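Local coordinates for putative branched chain amino acid ABC transporter, periplasmic amino acid-binding protein (PDB 4XFK) that probably binds amino acids in the periplasm as the soluble receptor component of an ABC-type amino-acid transport system, at residues T123-F129 against Q390-K396. The protein carries 1 engineered substitution. Residues are numbered along the deposited sequence; the frame is centred on the assembly and turned at random. Where two conformers were deposited one is given.
Sequences TGSKCHF and QESCSMK
Met395 and Phe129 form the closely packed half of this contact. With CG anti to the backbone N (chi1 -173°) and a bend at chi3 (-73°), Met395 runs beside the backbone of Phe129. Met395 SD reaches Phe129 CD1 at 3.9 Å, and a direction 77° off the ring normal places that sulfur at the ring edge, a Met-aromatic contact. The Phe129 side chain also touches helix 322-331, Arg397 and Pro398, and its ring meets that of His348. Cys127 has two conformers; in one of them Cys127 SG lies 3.5 Å from Met395 CE and 3.8 Å from Cys393 SG, the latter far beyond a disulfide bond. Even at this end a water accepts from both Phe129 N and Lys396 N.

Around Gln390 water carries the joint, although buried Gly124 packs closely: Gly124 CA lies 3.7 Å from Gln390 OE1, and Gly124 C 3.4 Å from Ser392 OG. One water accepts from Gln390 N and lies 2.7 Å from Thr123 O; a second joins Gln390 NE2 to Thr123 OG1; a third takes the N-H of Ser125 and donates to Gln390 OE1 at 2.8 Å. NE2 also bonds Leu120 O, while Arg133 holds Thr123 OG1. Exposed Ser125 and Ser392, with these waters, make the loose, solvent side.

Two type I turns, closed by Cys127 N to Gly124 O and Cys393 N to Gln390 O, face each other, Gly124 CA 4.4 Å from Cys393 CA, where the C-terminal tail lies against the loop preceding strand 131-133, an edge strand of the N-terminal parallel sheet in this two-lobed periplasmic-binding-protein fold.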
loop_
_atom_site.group_PDB
_atom_site.type_symbol
_atom_site.label_atom_id
_atom_site.label_comp_id
_atom_site.label_asym_id
_atom_site.label_seq_id
_atom_site.Cartn_x
_atom_site.Cartn_y
_atom_site.Cartn_z
ATOM N N THR A 123 -4.464 -10.453 -5.956
ATOM C CA THR A 123 -3.804 -10.824 -7.204
ATOM C C THR A 123 -3.598 -12.340 -7.277
ATOM O O THR A 123 -2.815 -12.830 -8.101
ATOM C CB THR A 123 -2.448 -10.119 -7.378
ATOM O OG1 THR A 123 -1.642 -10.325 -6.212
ATOM C CG2 THR A 123 -2.645 -8.623 -7.601
ATOM N N GLY A 124 -4.301 -13.071 -6.418
ATOM C CA GLY A 124 -4.253 -14.525 -6.397
ATOM C C GLY A 124 -5.630 -15.088 -6.683
ATOM O O GLY A 124 -6.138 -14.950 -7.796
ATOM N N SER A 125 -6.251 -15.698 -5.677
ATOM C CA SER A 125 -7.544 -16.356 -5.863
ATOM C C SER A 125 -8.672 -15.420 -6.308
ATOM O O SER A 125 -9.645 -15.875 -6.919
ATOM C CB SER A 125 -7.959 -17.104 -4.594
ATOM O OG SER A 125 -8.200 -16.196 -3.535
ATOM N N LYS A 126 -8.540 -14.124 -6.020
ATOM C CA LYS A 126 -9.554 -13.145 -6.416
ATOM C C LYS A 126 -9.119 -12.268 -7.588
ATOM O O LYS A 126 -9.778 -11.286 -7.907
ATOM C CB LYS A 126 -9.957 -12.256 -5.235
ATOM C CG LYS A 126 -10.840 -12.945 -4.211
ATOM C CD LYS A 126 -11.413 -11.936 -3.224
ATOM C CE LYS A 126 -12.441 -12.584 -2.311
ATOM N NZ LYS A 126 -11.859 -13.741 -1.581
ATOM N N CYS A 127 -8.010 -12.614 -8.225
ATOM C CA CYS A 127 -7.508 -11.900 -9.396
ATOM C C CYS A 127 -8.553 -11.859 -10.507
ATOM O O CYS A 127 -9.175 -12.886 -10.797
ATOM C CB CYS A 127 -6.245 -12.616 -9.894
ATOM S SG CYS A 127 -5.600 -12.079 -11.473
ATOM N N HIS A 128 -8.748 -10.700 -11.129
ATOM C CA HIS A 128 -9.562 -10.612 -12.338
ATOM C C HIS A 128 -9.098 -9.429 -13.170
ATOM O O HIS A 128 -8.319 -8.584 -12.704
ATOM C CB HIS A 128 -11.064 -10.548 -12.039
ATOM C CG HIS A 128 -11.481 -9.346 -11.249
ATOM N ND1 HIS A 128 -11.997 -8.205 -11.831
ATOM C CD2 HIS A 128 -11.460 -9.113 -9.916
ATOM C CE1 HIS A 128 -12.277 -7.325 -10.885
ATOM N NE2 HIS A 128 -11.961 -7.851 -9.714
ATOM N N PHE A 129 -9.564 -9.384 -14.410
ATOM C CA PHE A 129 -9.012 -8.470 -15.396
ATOM C C PHE A 129 -9.229 -7.000 -15.044
ATOM O O PHE A 129 -8.418 -6.153 -15.390
ATOM C CB PHE A 129 -9.587 -8.784 -16.778
ATOM C CG PHE A 129 -9.037 -7.917 -17.874
ATOM C CD1 PHE A 129 -7.788 -8.165 -18.422
ATOM C CD2 PHE A 129 -9.779 -6.860 -18.366
ATOM C CE1 PHE A 129 -7.286 -7.361 -19.440
ATOM C CE2 PHE A 129 -9.292 -6.058 -19.384
ATOM C CZ PHE A 129 -8.040 -6.303 -19.919
ATOM N N GLN A 390 1.140 -15.980 -8.306
ATOM C CA GLN A 390 0.624 -16.952 -7.354
ATOM C C GLN A 390 0.011 -18.144 -8.064
ATOM O O GLN A 390 -0.594 -18.003 -9.123
ATOM C CB GLN A 390 -0.406 -16.309 -6.432
ATOM C CG GLN A 390 0.159 -15.255 -5.505
ATOM C CD GLN A 390 -0.926 -14.593 -4.697
ATOM O OE1 GLN A 390 -1.602 -15.238 -3.897
ATOM N NE2 GLN A 390 -1.115 -13.302 -4.911
ATOM N N GLU A 391 0.169 -19.317 -7.463
ATOM C CA GLU A 391 -0.375 -20.548 -8.014
ATOM C C GLU A 391 -1.881 -20.440 -8.238
ATOM O O GLU A 391 -2.419 -21.014 -9.183
ATOM C CB GLU A 391 -0.058 -21.722 -7.076
ATOM C CG GLU A 391 1.425 -21.850 -6.732
ATOM C CD GLU A 391 1.689 -22.649 -5.462
ATOM O OE1 GLU A 391 0.722 -23.151 -4.849
ATOM O OE2 GLU A 391 2.873 -22.773 -5.075
ATOM N N SER A 392 -2.549 -19.674 -7.378
ATOM C CA SER A 392 -4.000 -19.535 -7.415
ATOM C C SER A 392 -4.496 -18.498 -8.422
ATOM O O SER A 392 -5.702 -18.295 -8.553
ATOM C CB SER A 392 -4.517 -19.154 -6.029
ATOM O OG SER A 392 -3.978 -17.908 -5.621
ATOM N N CYS A 393 -3.575 -17.836 -9.119
ATOM C CA CYS A 393 -3.938 -16.808 -10.091
ATOM C C CYS A 393 -4.415 -17.373 -11.424
ATOM O O CYS A 393 -3.718 -18.162 -12.067
ATOM C CB CYS A 393 -2.761 -15.857 -10.338
ATOM S SG CYS A 393 -2.920 -14.813 -11.815
ATOM N N SER A 394 -5.606 -16.949 -11.829
ATOM C CA SER A 394 -6.112 -17.191 -13.168
ATOM C C SER A 394 -6.794 -15.903 -13.599
ATOM O O SER A 394 -7.546 -15.312 -12.829
ATOM C CB SER A 394 -7.132 -18.322 -13.152
ATOM O OG SER A 394 -8.288 -17.926 -12.430
ATOM N N MET A 395 -6.533 -15.443 -14.811
ATOM C CA MET A 395 -7.205 -14.240 -15.280
ATOM C C MET A 395 -7.798 -14.484 -16.653
ATOM O O MET A 395 -7.143 -15.027 -17.539
ATOM C CB MET A 395 -6.255 -13.034 -15.315
ATOM C CG MET A 395 -6.937 -11.692 -15.642
ATOM S SD MET A 395 -5.705 -10.433 -15.963
ATOM C CE MET A 395 -5.110 -10.169 -14.307
ATOM N N LYS A 396 -9.047 -14.081 -16.819
ATOM C CA LYS A 396 -9.690 -14.139 -18.116
ATOM C C LYS A 396 -9.288 -12.934 -18.964
ATOM O O LYS A 396 -9.309 -11.788 -18.493
ATOM C CB LYS A 396 -11.205 -14.203 -17.944
ATOM C CG LYS A 396 -11.659 -15.428 -17.169
ATOM C CD LYS A 396 -13.165 -15.440 -16.954
ATOM C CE LYS A 396 -13.567 -16.611 -16.069
ATOM N NZ LYS A 396 -15.044 -16.716 -15.906
HETATM O O HOH W 1 -0.160 -13.426 -8.395
HETATM O O HOH W 2 0.786 -11.509 -6.519
HETATM O O HOH W 3 -4.224 -15.911 -3.290
HETATM O O HOH W 4 -10.862 -12.249 -15.050
#